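Local coordinates for protein parahox neighbor (Phaeodactylum tricornutum CCAP 1055/1, PDB 5Z5M) that probably converts 5-hydroxyisourate to (S)-allantoin in two steps, joining a hydrolase of the transthyretin family to a stereoselective OHCU decarboxylase in one chain, at residues S20-I25 against M168-K173; I128-N133 against H163-M168; Q180-C185 against G228-K233; Y243-F248 against L271-D276. All coordinates share one frame; numbering follows the deposited sequence.

Overall arrangement
The four contacts fall into two pairs, matching the two enzymatic activities, decarboxylase and hydrolase, probably fused in this one chain. Contacts 1 and 2 lie in the helical OHCU decarboxylase part. They share helix 151-173 and Met168, their centres are about 12 Å apart, and contact 2 is nested inside the loop that contact 1 closes. Contacts 3 and 4 follow in the beta-rich transthyretin-like part, with centres about 13 Å apart. Side chains of the strand 241-248 pack there on both 180-185 and 228-233. The two parts meet where Trp167 of contact 2 probably hydrogen-bonds Asp276 of contact 4, although the centres of these contacts are about 22 Å apart.

Contact 1: S20-I25 against M168-K173; sequences SFLGGI and MRLLSK
Phe21 of helix 15-22 meets Lys173 at the end of helix 151-173. Its CG is anti to the backbone N (chi1 -173°), which carries the ring toward the lysine. Lys173 bends at chi3 and chi4, so its ammonium folds back over one ring face. The result is a cation-pi contact, with NZ 3.6 Å from the centroid of the Phe21 ring and 17° off the ring normal. Lys173 CE lies over the same face as a CH-pi partner, and the carbonyl O of Lys173 sits at the ring edge. Leu22 crosses Leu170 at about a right angle, with the two CD2 methyls 3.7 Å apart. From Leu22 to Ile25 the chain makes a type I beta turn. The contact joins helix 15-22 to the long helix 151-173 that ends the helical OHCU decarboxylase part, and helix 49-61 adds Leu52, Ala53 and Met56 to the apolar side. Ile25 turns its CD1 methyl into the middle of the contact. That methyl lies 3.9 Å from Leu170 CD2 and equally far from Lys173 CD. The backbone of Ile25 is held by Arg169, whose chain is extended from CG to NE. Arg169 NH1 donates to Ile25 O at 3.0 Å with an N-H...O angle of 155°. The oxygen lies near the guanidinium plane, but the donor stands above the carbonyl plane. Through a salt bridge from NH2, the same guanidinium also holds Glu27, just beyond the turn. An alanine at Arg169 would probably loosen the chain at the end of the turn, because both bonds would be lost.

Contact 2: I128-N133 against H163-M168; sequences ILAVRN and HKIAWM
This is an apolar contact between an irregular loop and the face of a helix, with a water bridge at one end. The loop joins helices 106-123 and 136-146, and it runs beside helix 151-173 in the decarboxylase part. Ala130 points its methyl toward the helix. Its CB lies 3.5 Å from Ile165 CG1 and 3.6 Å from Lys164 CB, so the small methyl is closely packed between two neighbouring residues of the helix. The CD1 methyl of Ile165 goes on to meet Ile128 CG2 at 3.8 Å, the two side chains crossing at about a right angle. Lys164 bends at chi3 and brings CE to 3.5 Å from Ala130 O. The long helix 151-173 thus carries the loop along one side, while Trp167 on the same helix donates NE1 to Asp276 O of the transthyretin-like part. Arg132 and Met168 reach toward each other. Met168 CE meets Arg132 CG at 3.7 Å, and Met168 CG lies over one face of the guanidinium. Water 1 accepts from Arg132 NH2 at 3.1 Å and donates to Met168 O at 2.8 Å. A serine at Arg132 would probably weaken the hold on this end of the loop, losing both the cover over Met168 and the donor to the water. Gly262 of the second subunit packs on Lys164 and Met168, and Gln263 of that subunit packs on Arg132.

Contact 3: Q180-C185 against G228-K233; sequences QGFLTC and GGPALK
Two backbone hydrogen bonds tie the start of strand 182-189 to the segment 228-233. Leu183 N donates to Leu232 O at 3.0 Å, nearly straight at 162° and in the carbonyl plane. Ala231 N donates to Leu183 O at 2.8 Å. This second bond is more bent at the hydrogen, although the donor lies nearly along the C=O axis. Leu183 therefore uses both its N-H and its carbonyl on this neighbour. Phe182 and Lys233 form an antiparallel non-hydrogen-bonded pair, with their CA atoms 4.4 Å apart. The pairing is short, and 232-233 is only a weakly bonded strand.

The apolar contacts form two groups. On the Phe182 side, Phe182 has its CG in the crowded position between the backbone N and the carbonyl carbon (chi1 60°). This brings CD2 to 3.7 Å from Pro230 CG, the ring and the proline crossing obliquely. Thr184 CG2 lies alongside the same proline, 4.0 Å from its CG, and also sits at the edge of the Phe182 ring. Lys233 starts on the same face as Phe182, but its extended chain leads away. On the other face, Leu183 and Leu232 lie side by side and point the same way, with CD2 of Leu183 4.2 Å from CD1 of Leu232.

The hydroxyl of Thr184 is bonded to His283 and His281. Strand 281-289 runs parallel to 182-189 and shares backbone hydrogen bonds with Phe182 and Thr184, through Tyr282 and Val284. The leucine face turns to the core of this transthyretin-like part, where Leu203 of strand 200-207 touches Leu183, Ala231 and Leu232, and Tyr243 of strand 241-248 packs on Leu232.

Contact 4: Y243-F248 against L271-D276; sequences YEWTFF and LRFGID
Strands 243-248 and 271-275 are antiparallel neighbours in the four-stranded sheet of the transthyretin-like part. Their large side chains sort onto two faces. Tyr243, Trp245, Leu271 and Phe273 share the inner face, and the three rings make an aromatic cluster, with Val284 of strand 281-289 packing on Trp245 and Phe273. Phe273 stands in the crowded position between its backbone N and carbonyl carbon (chi1 70°), which puts its ring between the other two aromatics. Tyr243 CB lies over one face of that ring, 4.0 Å from the centroid of Phe273, as a CH-pi contact. The Phe273 ring is nearly parallel to the five-membered ring of Trp245, at 26°, but slid so far that they barely overlap. Phe273 CE1 comes over the indole face, 3.5 Å from Trp245 NE1, while Leu271 CB sits at the indole edge. Leu271 CD2 reaches the Phe247 ring at CE2, 3.6 Å away. The Tyr243 ring also meets Ile275, whose CD1 is 3.5 Å from Tyr243 CE1. Backbone bonds pair Tyr243 with Phe273 and Trp245 with Leu271 in both directions. Phe265 of the second subunit packs on Phe273. On the other face, Glu244 and Arg272 form a salt bridge, their carboxylate and guanidinium nearly coplanar at 14°. Arg272 grips side-on, and Glu244 OE2 accepts both NE at 3.1 Å and NH2 at 3.2 Å of Arg272, the latter on its syn lone pair.

Contact 1: S20-I25 against M168-K173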
loop_
_atom_site.group_PDB
_atom_site.type_symbol
_atom_site.label_atom_id
_atom_site.label_comp_id
_atom_site.label_asym_id
_atom_site.label_seq_id
_atom_site.Cartn_x
_atom_site.Cartn_y
_atom_site.Cartn_z
ATOM N N SER A 20 -44.456 16.430 -5.786
ATOM C CA SER A 20 -44.596 17.211 -4.566
ATOM C C SER A 20 -43.624 16.716 -3.493
ATOM O O SER A 20 -43.019 17.507 -2.764
ATOM C CB SER A 20 -46.035 17.148 -4.057
ATOM O OG SER A 20 -46.158 17.779 -2.798
ATOM N N PHE A 21 -43.471 15.400 -3.411
ATOM C CA PHE A 21 -42.593 14.797 -2.418
ATOM C C PHE A 21 -41.134 15.178 -2.668
ATOM O O PHE A 21 -40.391 15.467 -1.732
ATOM C CB PHE A 21 -42.758 13.274 -2.424
ATOM C CG PHE A 21 -42.018 12.575 -1.322
ATOM C CD1 PHE A 21 -42.585 12.439 -0.067
ATOM C CD2 PHE A 21 -40.763 12.033 -1.548
ATOM C CE1 PHE A 21 -41.906 11.790 0.949
ATOM C CE2 PHE A 21 -40.083 11.381 -0.541
ATOM C CZ PHE A 21 -40.652 11.262 0.711
ATOM N N LEU A 22 -40.739 15.208 -3.938
ATOM C CA LEU A 22 -39.334 15.393 -4.304
ATOM C C LEU A 22 -39.001 16.797 -4.800
ATOM O O LEU A 22 -37.885 17.048 -5.251
ATOM C CB LEU A 22 -38.942 14.382 -5.382
ATOM C CG LEU A 22 -39.085 12.904 -5.020
ATOM C CD1 LEU A 22 -38.900 12.039 -6.263
ATOM C CD2 LEU A 22 -38.083 12.524 -3.945
ATOM N N GLY A 23 -39.959 17.712 -4.715
ATOM C CA GLY A 23 -39.789 19.036 -5.297
ATOM C C GLY A 23 -38.732 19.925 -4.654
ATOM O O GLY A 23 -38.306 20.921 -5.249
ATOM N N GLY A 24 -38.314 19.573 -3.441
ATOM C CA GLY A 24 -37.366 20.380 -2.690
ATOM C C GLY A 24 -36.004 19.728 -2.512
ATOM O O GLY A 24 -35.125 20.281 -1.847
ATOM N N ILE A 25 -35.832 18.551 -3.106
ATOM C CA ILE A 25 -34.552 17.842 -3.076
ATOM C C ILE A 25 -33.422 18.749 -3.562
ATOM O O ILE A 25 -32.377 18.861 -2.918
ATOM C CB ILE A 25 -34.599 16.568 -3.940
ATOM C CG1 ILE A 25 -35.569 15.539 -3.342
ATOM C CG2 ILE A 25 -33.211 15.971 -4.082
ATOM C CD1 ILE A 25 -35.454 15.366 -1.828
ATOM N N MET A 168 -28.349 13.673 0.745
ATOM C CA MET A 168 -28.651 13.756 2.173
ATOM C C MET A 168 -30.138 13.983 2.423
ATOM O O MET A 168 -30.707 13.429 3.359
ATOM C CB MET A 168 -27.836 14.872 2.838
ATOM C CG MET A 168 -26.350 14.596 2.884
ATOM S SD MET A 168 -25.435 15.965 3.621
ATOM C CE MET A 168 -23.752 15.406 3.370
ATOM N N ARG A 169 -30.769 14.794 1.585
ATOM C CA ARG A 169 -32.188 15.076 1.759
ATOM C C ARG A 169 -33.056 13.874 1.396
ATOM O O ARG A 169 -34.051 13.594 2.068
ATOM C CB ARG A 169 -32.593 16.290 0.929
ATOM C CG ARG A 169 -32.059 17.597 1.480
ATOM C CD ARG A 169 -32.301 18.729 0.499
ATOM N NE ARG A 169 -31.883 20.015 1.043
ATOM C CZ ARG A 169 -31.756 21.120 0.320
ATOM N NH1 ARG A 169 -32.011 21.099 -0.982
ATOM N NH2 ARG A 169 -31.369 22.246 0.901
ATOM N N LEU A 170 -32.674 13.170 0.333
ATOM C CA LEU A 170 -33.374 11.953 -0.080
ATOM C C LEU A 170 -33.328 10.901 1.025
ATOM O O LEU A 170 -34.324 10.234 1.299
ATOM C CB LEU A 170 -32.768 11.380 -1.367
ATOM C CG LEU A 170 -33.150 12.044 -2.691
ATOM C CD1 LEU A 170 -32.238 11.558 -3.811
ATOM C CD2 LEU A 170 -34.616 11.764 -3.033
ATOM N N LEU A 171 -32.162 10.757 1.651
ATOM C CA LEU A 171 -31.972 9.771 2.718
ATOM C C LEU A 171 -32.847 10.069 3.937
ATOM O O LEU A 171 -33.305 9.151 4.624
ATOM C CB LEU A 171 -30.502 9.712 3.142
ATOM C CG LEU A 171 -29.548 8.921 2.241
ATOM C CD1 LEU A 171 -28.122 9.058 2.738
ATOM C CD2 LEU A 171 -29.946 7.457 2.185
ATOM N N SER A 172 -33.075 11.350 4.209
ATOM C CA SER A 172 -33.824 11.741 5.400
ATOM C C SER A 172 -35.332 11.659 5.178
ATOM O O SER A 172 -36.098 11.518 6.132
ATOM C CB SER A 172 -33.431 13.152 5.848
ATOM O OG SER A 172 -33.876 14.130 4.927
ATOM N N LYS A 173 -35.756 11.720 3.921
ATOM C CA LYS A 173 -37.180 11.674 3.602
ATOM C C LYS A 173 -37.671 10.267 3.280
ATOM O O LYS A 173 -38.865 9.984 3.371
ATOM C CB LYS A 173 -37.494 12.595 2.421
ATOM C CG LYS A 173 -37.344 14.067 2.728
ATOM C CD LYS A 173 -37.550 14.898 1.475
ATOM C CE LYS A 173 -38.859 14.539 0.795
ATOM N NZ LYS A 173 -40.030 14.667 1.704
#

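Contact 2: I128-N133 against H163-M168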
loop_
_atom_site.group_PDB
_atom_site.type_symbol
_atom_site.label_atom_id
_atom_site.label_comp_id
_atom_site.label_asym_id
_atom_site.label_seq_id
_atom_site.Cartn_x
_atom_site.Cartn_y
_atom_site.Cartn_z
ATOM N N ILE A 128 -20.730 26.670 -1.111
ATOM C CA ILE A 128 -21.554 25.531 -0.750
ATOM C C ILE A 128 -20.677 24.391 -0.242
ATOM O O ILE A 128 -19.660 24.059 -0.853
ATOM C CB ILE A 128 -22.404 25.060 -1.950
ATOM C CG1 ILE A 128 -23.265 26.216 -2.461
ATOM C CG2 ILE A 128 -23.273 23.862 -1.571
ATOM C CD1 ILE A 128 -23.984 25.915 -3.760
ATOM N N LEU A 129 -21.064 23.812 0.889
ATOM C CA LEU A 129 -20.312 22.720 1.494
ATOM C C LEU A 129 -21.246 21.663 2.077
ATOM O O LEU A 129 -22.048 21.954 2.968
ATOM C CB LEU A 129 -19.375 23.250 2.584
ATOM C CG LEU A 129 -18.474 22.197 3.227
ATOM C CD1 LEU A 129 -17.535 21.578 2.196
ATOM C CD2 LEU A 129 -17.680 22.785 4.381
ATOM N N ALA A 130 -21.144 20.442 1.563
ATOM C CA ALA A 130 -21.963 19.337 2.047
ATOM C C ALA A 130 -21.163 18.420 2.963
ATOM O O ALA A 130 -20.486 17.504 2.496
ATOM C CB ALA A 130 -22.522 18.546 0.881
ATOM N N VAL A 131 -21.230 18.671 4.264
ATOM C CA VAL A 131 -20.541 17.829 5.236
ATOM C C VAL A 131 -21.494 17.457 6.372
ATOM O O VAL A 131 -22.263 18.295 6.850
ATOM C CB VAL A 131 -19.282 18.528 5.826
ATOM C CG1 VAL A 131 -18.651 17.684 6.937
ATOM C CG2 VAL A 131 -18.268 18.832 4.736
ATOM N N ARG A 132 -21.466 16.192 6.775
ATOM C CA ARG A 132 -22.262 15.728 7.904
ATOM C C ARG A 132 -21.625 16.139 9.225
ATOM O O ARG A 132 -20.517 15.707 9.544
ATOM C CB ARG A 132 -22.429 14.210 7.844
ATOM C CG ARG A 132 -23.294 13.757 6.690
ATOM C CD ARG A 132 -23.540 12.269 6.729
ATOM N NE ARG A 132 -24.506 11.870 5.712
ATOM C CZ ARG A 132 -25.817 11.805 5.914
ATOM N NH1 ARG A 132 -26.324 12.115 7.099
ATOM N NH2 ARG A 132 -26.621 11.429 4.930
ATOM N N ASN A 133 -22.341 16.969 9.981
ATOM C CA ASN A 133 -21.869 17.482 11.267
ATOM C C ASN A 133 -20.473 18.083 11.166
ATOM O O ASN A 133 -19.530 17.615 11.807
ATOM C CB ASN A 133 -21.890 16.380 12.329
ATOM N N HIS A 163 -25.233 18.016 -5.272
ATOM C CA HIS A 163 -25.681 16.637 -5.454
ATOM C C HIS A 163 -25.544 15.872 -4.152
ATOM O O HIS A 163 -26.358 15.006 -3.851
ATOM C CB HIS A 163 -24.890 15.923 -6.553
ATOM C CG HIS A 163 -25.178 16.433 -7.932
ATOM N ND1 HIS A 163 -26.456 16.620 -8.404
ATOM C CD2 HIS A 163 -24.347 16.779 -8.943
ATOM C CE1 HIS A 163 -26.404 17.069 -9.647
ATOM N NE2 HIS A 163 -25.133 17.169 -9.998
ATOM N N LYS A 164 -24.503 16.190 -3.385
ATOM C CA LYS A 164 -24.288 15.528 -2.107
ATOM C C LYS A 164 -25.384 15.930 -1.128
ATOM O O LYS A 164 -25.823 15.125 -0.320
ATOM C CB LYS A 164 -22.910 15.875 -1.539
ATOM C CG LYS A 164 -21.756 15.186 -2.241
ATOM C CD LYS A 164 -20.442 15.917 -1.984
ATOM C CE LYS A 164 -20.015 15.807 -0.533
ATOM N NZ LYS A 164 -18.652 16.371 -0.306
ATOM N N ILE A 165 -25.813 17.185 -1.206
ATOM C CA ILE A 165 -26.886 17.682 -0.355
ATOM C C ILE A 165 -28.220 17.050 -0.754
ATOM O O ILE A 165 -29.034 16.702 0.101
ATOM C CB ILE A 165 -26.968 19.222 -0.421
ATOM C CG1 ILE A 165 -25.762 19.824 0.297
ATOM C CG2 ILE A 165 -28.259 19.727 0.203
ATOM C CD1 ILE A 165 -25.524 21.278 -0.001
ATOM N N ALA A 166 -28.418 16.865 -2.054
ATOM C CA ALA A 166 -29.619 16.219 -2.560
ATOM C C ALA A 166 -29.718 14.796 -2.017
ATOM O O ALA A 166 -30.787 14.352 -1.603
ATOM C CB ALA A 166 -29.620 16.214 -4.078
ATOM N N TRP A 167 -28.585 14.101 -2.015
ATOM C CA TRP A 167 -28.501 12.738 -1.503
ATOM C C TRP A 167 -28.855 12.700 -0.017
ATOM O O TRP A 167 -29.593 11.819 0.423
ATOM C CB TRP A 167 -27.097 12.182 -1.747
ATOM C CG TRP A 167 -26.844 10.805 -1.209
ATOM C CD1 TRP A 167 -25.914 10.454 -0.281
ATOM C CD2 TRP A 167 -27.515 9.594 -1.586
ATOM N NE1 TRP A 167 -25.962 9.099 -0.042
ATOM C CE2 TRP A 167 -26.934 8.546 -0.840
ATOM C CE3 TRP A 167 -28.545 9.293 -2.481
ATOM C CZ2 TRP A 167 -27.355 7.226 -0.953
ATOM C CZ3 TRP A 167 -28.956 7.971 -2.601
ATOM C CH2 TRP A 167 -28.364 6.958 -1.840
ATOM N N MET A 168 -28.349 13.673 0.745
ATOM C CA MET A 168 -28.651 13.756 2.173
ATOM C C MET A 168 -30.138 13.983 2.423
ATOM O O MET A 168 -30.707 13.429 3.359
ATOM C CB MET A 168 -27.836 14.872 2.838
ATOM C CG MET A 168 -26.350 14.596 2.884
ATOM S SD MET A 168 -25.435 15.965 3.621
ATOM C CE MET A 168 -23.752 15.406 3.370
HETATM O O HOH W 1 -29.481 12.305 5.660
#

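Contact 3: Q180-C185 against G228-K233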
loop_
_atom_site.group_PDB
_atom_site.type_symbol
_atom_site.label_atom_id
_atom_site.label_comp_id
_atom_site.label_asym_id
_atom_site.label_seq_id
_atom_site.Cartn_x
_atom_site.Cartn_y
_atom_site.Cartn_z
ATOM N N GLN A 180 -30.602 -3.124 0.637
ATOM C CA GLN A 180 -30.007 -4.454 0.700
ATOM C C GLN A 180 -28.480 -4.440 0.589
ATOM O O GLN A 180 -27.874 -5.425 0.178
ATOM C CB GLN A 180 -30.622 -5.338 -0.392
ATOM C CG GLN A 180 -32.058 -5.744 -0.077
ATOM C CD GLN A 180 -32.750 -6.462 -1.223
ATOM O OE1 GLN A 180 -33.118 -5.848 -2.225
ATOM N NE2 GLN A 180 -32.935 -7.769 -1.076
ATOM N N GLY A 181 -27.859 -3.330 0.972
ATOM C CA GLY A 181 -26.412 -3.256 0.969
ATOM C C GLY A 181 -25.848 -4.063 2.126
ATOM O O GLY A 181 -26.592 -4.514 2.996
ATOM N N PHE A 182 -24.535 -4.252 2.141
ATOM C CA PHE A 182 -23.903 -4.991 3.229
ATOM C C PHE A 182 -22.414 -4.700 3.323
ATOM O O PHE A 182 -21.813 -4.128 2.403
ATOM C CB PHE A 182 -24.138 -6.506 3.075
ATOM C CG PHE A 182 -23.581 -7.100 1.797
ATOM C CD1 PHE A 182 -24.282 -6.999 0.602
ATOM C CD2 PHE A 182 -22.378 -7.790 1.803
ATOM C CE1 PHE A 182 -23.780 -7.547 -0.570
ATOM C CE2 PHE A 182 -21.870 -8.344 0.635
ATOM C CZ PHE A 182 -22.577 -8.227 -0.553
ATOM N N LEU A 183 -21.831 -5.116 4.445
ATOM C CA LEU A 183 -20.437 -4.832 4.773
ATOM C C LEU A 183 -19.659 -6.124 4.986
ATOM O O LEU A 183 -20.049 -6.967 5.795
ATOM C CB LEU A 183 -20.355 -3.962 6.031
ATOM C CG LEU A 183 -18.974 -3.611 6.593
ATOM C CD1 LEU A 183 -18.174 -2.738 5.626
ATOM C CD2 LEU A 183 -19.124 -2.911 7.933
ATOM N N THR A 184 -18.576 -6.287 4.236
ATOM C CA THR A 184 -17.710 -7.443 4.397
ATOM C C THR A 184 -16.284 -7.014 4.711
ATOM O O THR A 184 -15.917 -5.841 4.564
ATOM C CB THR A 184 -17.685 -8.327 3.136
ATOM O OG1 THR A 184 -17.264 -7.542 2.012
ATOM C CG2 THR A 184 -19.063 -8.928 2.864
ATOM N N CYS A 185 -15.479 -7.986 5.120
ATOM C CA CYS A 185 -14.100 -7.743 5.495
ATOM C C CYS A 185 -13.227 -8.922 5.085
ATOM O O CYS A 185 -13.688 -10.060 5.019
ATOM C CB CYS A 185 -13.994 -7.502 6.999
ATOM S SG CYS A 185 -12.379 -6.898 7.534
ATOM N N GLY A 228 -19.246 -16.465 9.266
ATOM C CA GLY A 228 -20.655 -16.123 9.327
ATOM C C GLY A 228 -21.087 -15.093 8.302
ATOM O O GLY A 228 -22.242 -14.669 8.291
ATOM N N GLY A 229 -20.160 -14.679 7.441
ATOM C CA GLY A 229 -20.488 -13.759 6.368
ATOM C C GLY A 229 -20.378 -12.294 6.745
ATOM O O GLY A 229 -19.613 -11.939 7.637
ATOM N N PRO A 230 -21.155 -11.436 6.069
ATOM C CA PRO A 230 -21.090 -9.978 6.237
ATOM C C PRO A 230 -21.304 -9.539 7.676
ATOM O O PRO A 230 -22.101 -10.142 8.394
ATOM C CB PRO A 230 -22.227 -9.469 5.343
ATOM C CG PRO A 230 -22.406 -10.546 4.320
ATOM C CD PRO A 230 -22.139 -11.831 5.044
ATOM N N ALA A 231 -20.582 -8.502 8.089
ATOM C CA ALA A 231 -20.694 -7.964 9.437
ATOM C C ALA A 231 -22.034 -7.271 9.644
ATOM O O ALA A 231 -22.624 -7.335 10.722
ATOM C CB ALA A 231 -19.542 -6.991 9.713
ATOM N N LEU A 232 -22.495 -6.587 8.605
ATOM C CA LEU A 232 -23.768 -5.887 8.636
ATOM C C LEU A 232 -24.502 -6.169 7.334
ATOM O O LEU A 232 -23.874 -6.254 6.283
ATOM C CB LEU A 232 -23.558 -4.383 8.818
ATOM C CG LEU A 232 -22.886 -3.957 10.125
ATOM C CD1 LEU A 232 -22.625 -2.461 10.126
ATOM C CD2 LEU A 232 -23.735 -4.362 11.322
ATOM N N LYS A 233 -25.823 -6.312 7.405
ATOM C CA LYS A 233 -26.618 -6.636 6.220
ATOM C C LYS A 233 -28.006 -5.989 6.255
ATOM O O LYS A 233 -28.773 -6.189 7.199
ATOM C CB LYS A 233 -26.755 -8.159 6.080
ATOM C CG LYS A 233 -27.504 -8.612 4.837
ATOM C CD LYS A 233 -27.444 -10.126 4.665
ATOM C CE LYS A 233 -28.233 -10.577 3.440
ATOM N NZ LYS A 233 -28.072 -12.038 3.173
#

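Contact 4: Y243-F248 against L271-D276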
loop_
_atom_site.group_PDB
_atom_site.type_symbol
_atom_site.label_atom_id
_atom_site.label_comp_id
_atom_site.label_asym_id
_atom_site.label_seq_id
_atom_site.Cartn_x
_atom_site.Cartn_y
_atom_site.Cartn_z
ATOM N N TYR A 243 -18.094 4.291 11.275
ATOM C CA TYR A 243 -17.799 3.028 11.959
ATOM C C TYR A 243 -16.316 2.891 12.301
ATOM O O TYR A 243 -15.480 3.639 11.792
ATOM C CB TYR A 243 -18.241 1.842 11.092
ATOM C CG TYR A 243 -19.736 1.761 10.849
ATOM C CD1 TYR A 243 -20.356 2.595 9.924
ATOM C CD2 TYR A 243 -20.523 0.837 11.530
ATOM C CE1 TYR A 243 -21.722 2.531 9.700
ATOM C CE2 TYR A 243 -21.897 0.764 11.312
ATOM C CZ TYR A 243 -22.488 1.608 10.391
ATOM O OH TYR A 243 -23.847 1.546 10.163
ATOM N N GLU A 244 -15.991 1.919 13.150
ATOM C CA GLU A 244 -14.599 1.594 13.428
ATOM C C GLU A 244 -14.403 0.093 13.636
ATOM O O GLU A 244 -15.033 -0.504 14.512
ATOM C CB GLU A 244 -14.109 2.365 14.659
ATOM C CG GLU A 244 -12.642 2.177 14.967
ATOM C CD GLU A 244 -12.155 3.097 16.079
ATOM O OE1 GLU A 244 -11.692 2.578 17.119
ATOM O OE2 GLU A 244 -12.224 4.335 15.904
ATOM N N TRP A 245 -13.559 -0.521 12.803
ATOM C CA TRP A 245 -13.072 -1.867 13.073
ATOM C C TRP A 245 -12.037 -1.795 14.181
ATOM O O TRP A 245 -11.360 -0.780 14.346
ATOM C CB TRP A 245 -12.390 -2.523 11.865
ATOM C CG TRP A 245 -13.174 -2.786 10.600
ATOM C CD1 TRP A 245 -12.981 -2.179 9.392
ATOM C CD2 TRP A 245 -14.189 -3.784 10.388
ATOM N NE1 TRP A 245 -13.832 -2.706 8.454
ATOM C CE2 TRP A 245 -14.590 -3.687 9.038
ATOM C CE3 TRP A 245 -14.819 -4.721 11.212
ATOM C CZ2 TRP A 245 -15.587 -4.494 8.492
ATOM C CZ3 TRP A 245 -15.814 -5.529 10.663
ATOM C CH2 TRP A 245 -16.184 -5.405 9.318
ATOM N N THR A 246 -11.892 -2.891 14.909
ATOM C CA THR A 246 -10.734 -3.099 15.762
ATOM C C THR A 246 -10.129 -4.440 15.377
ATOM O O THR A 246 -10.755 -5.477 15.570
ATOM C CB THR A 246 -11.094 -3.084 17.267
ATOM O OG1 THR A 246 -11.676 -1.821 17.615
ATOM C CG2 THR A 246 -9.847 -3.304 18.111
ATOM N N PHE A 247 -8.941 -4.413 14.780
ATOM C CA PHE A 247 -8.253 -5.640 14.397
ATOM C C PHE A 247 -7.237 -6.025 15.464
ATOM O O PHE A 247 -6.332 -5.248 15.773
ATOM C CB PHE A 247 -7.547 -5.478 13.050
ATOM C CG PHE A 247 -8.477 -5.198 11.905
ATOM C CD1 PHE A 247 -9.083 -6.238 11.218
ATOM C CD2 PHE A 247 -8.729 -3.898 11.505
ATOM C CE1 PHE A 247 -9.935 -5.986 10.149
ATOM C CE2 PHE A 247 -9.572 -3.636 10.443
ATOM C CZ PHE A 247 -10.183 -4.685 9.762
ATOM N N PHE A 248 -7.376 -7.219 16.027
ATOM C CA PHE A 248 -6.442 -7.652 17.065
ATOM C C PHE A 248 -5.284 -8.419 16.439
ATOM O O PHE A 248 -5.194 -9.639 16.556
ATOM C CB PHE A 248 -7.167 -8.492 18.123
ATOM C CG PHE A 248 -8.156 -7.702 18.934
ATOM C CD1 PHE A 248 -9.471 -7.578 18.520
ATOM C CD2 PHE A 248 -7.757 -7.049 20.089
ATOM C CE1 PHE A 248 -10.381 -6.838 19.257
ATOM C CE2 PHE A 248 -8.656 -6.305 20.827
ATOM C CZ PHE A 248 -9.970 -6.196 20.410
ATOM N N LEU A 271 -9.583 0.933 12.574
ATOM C CA LEU A 271 -9.827 1.334 11.191
ATOM C C LEU A 271 -11.149 2.074 11.133
ATOM O O LEU A 271 -12.215 1.456 11.125
ATOM C CB LEU A 271 -9.845 0.120 10.253
ATOM C CG LEU A 271 -9.252 0.292 8.850
ATOM C CD1 LEU A 271 -7.785 0.653 8.957
ATOM C CD2 LEU A 271 -9.425 -0.976 8.006
ATOM N N ARG A 272 -11.065 3.400 11.100
ATOM C CA ARG A 272 -12.233 4.274 11.130
ATOM C C ARG A 272 -12.678 4.612 9.704
ATOM O O ARG A 272 -11.852 4.993 8.872
ATOM C CB ARG A 272 -11.901 5.549 11.915
ATOM C CG ARG A 272 -13.068 6.475 12.200
ATOM C CD ARG A 272 -12.620 7.588 13.148
ATOM N NE ARG A 272 -12.036 7.044 14.372
ATOM C CZ ARG A 272 -11.339 7.754 15.255
ATOM N NH1 ARG A 272 -11.136 9.044 15.058
ATOM N NH2 ARG A 272 -10.842 7.171 16.339
ATOM N N PHE A 273 -13.972 4.457 9.425
ATOM C CA PHE A 273 -14.495 4.678 8.075
ATOM C C PHE A 273 -15.985 5.033 8.040
ATOM O O PHE A 273 -16.739 4.751 8.977
ATOM C CB PHE A 273 -14.244 3.441 7.205
ATOM C CG PHE A 273 -15.073 2.245 7.593
ATOM C CD1 PHE A 273 -14.688 1.429 8.643
ATOM C CD2 PHE A 273 -16.235 1.942 6.906
ATOM C CE1 PHE A 273 -15.444 0.325 9.000
ATOM C CE2 PHE A 273 -16.999 0.840 7.258
ATOM C CZ PHE A 273 -16.604 0.031 8.304
ATOM N N GLY A 274 -16.404 5.649 6.939
ATOM C CA GLY A 274 -17.784 6.061 6.783
ATOM C C GLY A 274 -18.505 5.246 5.731
ATOM O O GLY A 274 -17.903 4.838 4.733
ATOM N N ILE A 275 -19.791 5.001 5.973
ATOM C CA ILE A 275 -20.678 4.381 4.993
ATOM C C ILE A 275 -21.689 5.420 4.504
ATOM O O ILE A 275 -22.402 6.023 5.298
ATOM C CB ILE A 275 -21.411 3.163 5.574
ATOM C CG1 ILE A 275 -20.408 2.026 5.827
ATOM C CG2 ILE A 275 -22.529 2.696 4.620
ATOM C CD1 ILE A 275 -20.955 0.918 6.693
ATOM N N ASP A 276 -21.744 5.631 3.196
ATOM C CA ASP A 276 -22.544 6.721 2.644
ATOM C C ASP A 276 -23.809 6.252 1.912
ATOM O O ASP A 276 -24.722 7.042 1.695
ATOM C CB ASP A 276 -21.687 7.557 1.694
ATOM C CG ASP A 276 -22.417 8.785 1.172
ATOM O OD1 ASP A 276 -22.766 9.667 1.988
ATOM O OD2 ASP A 276 -22.652 8.864 -0.054
#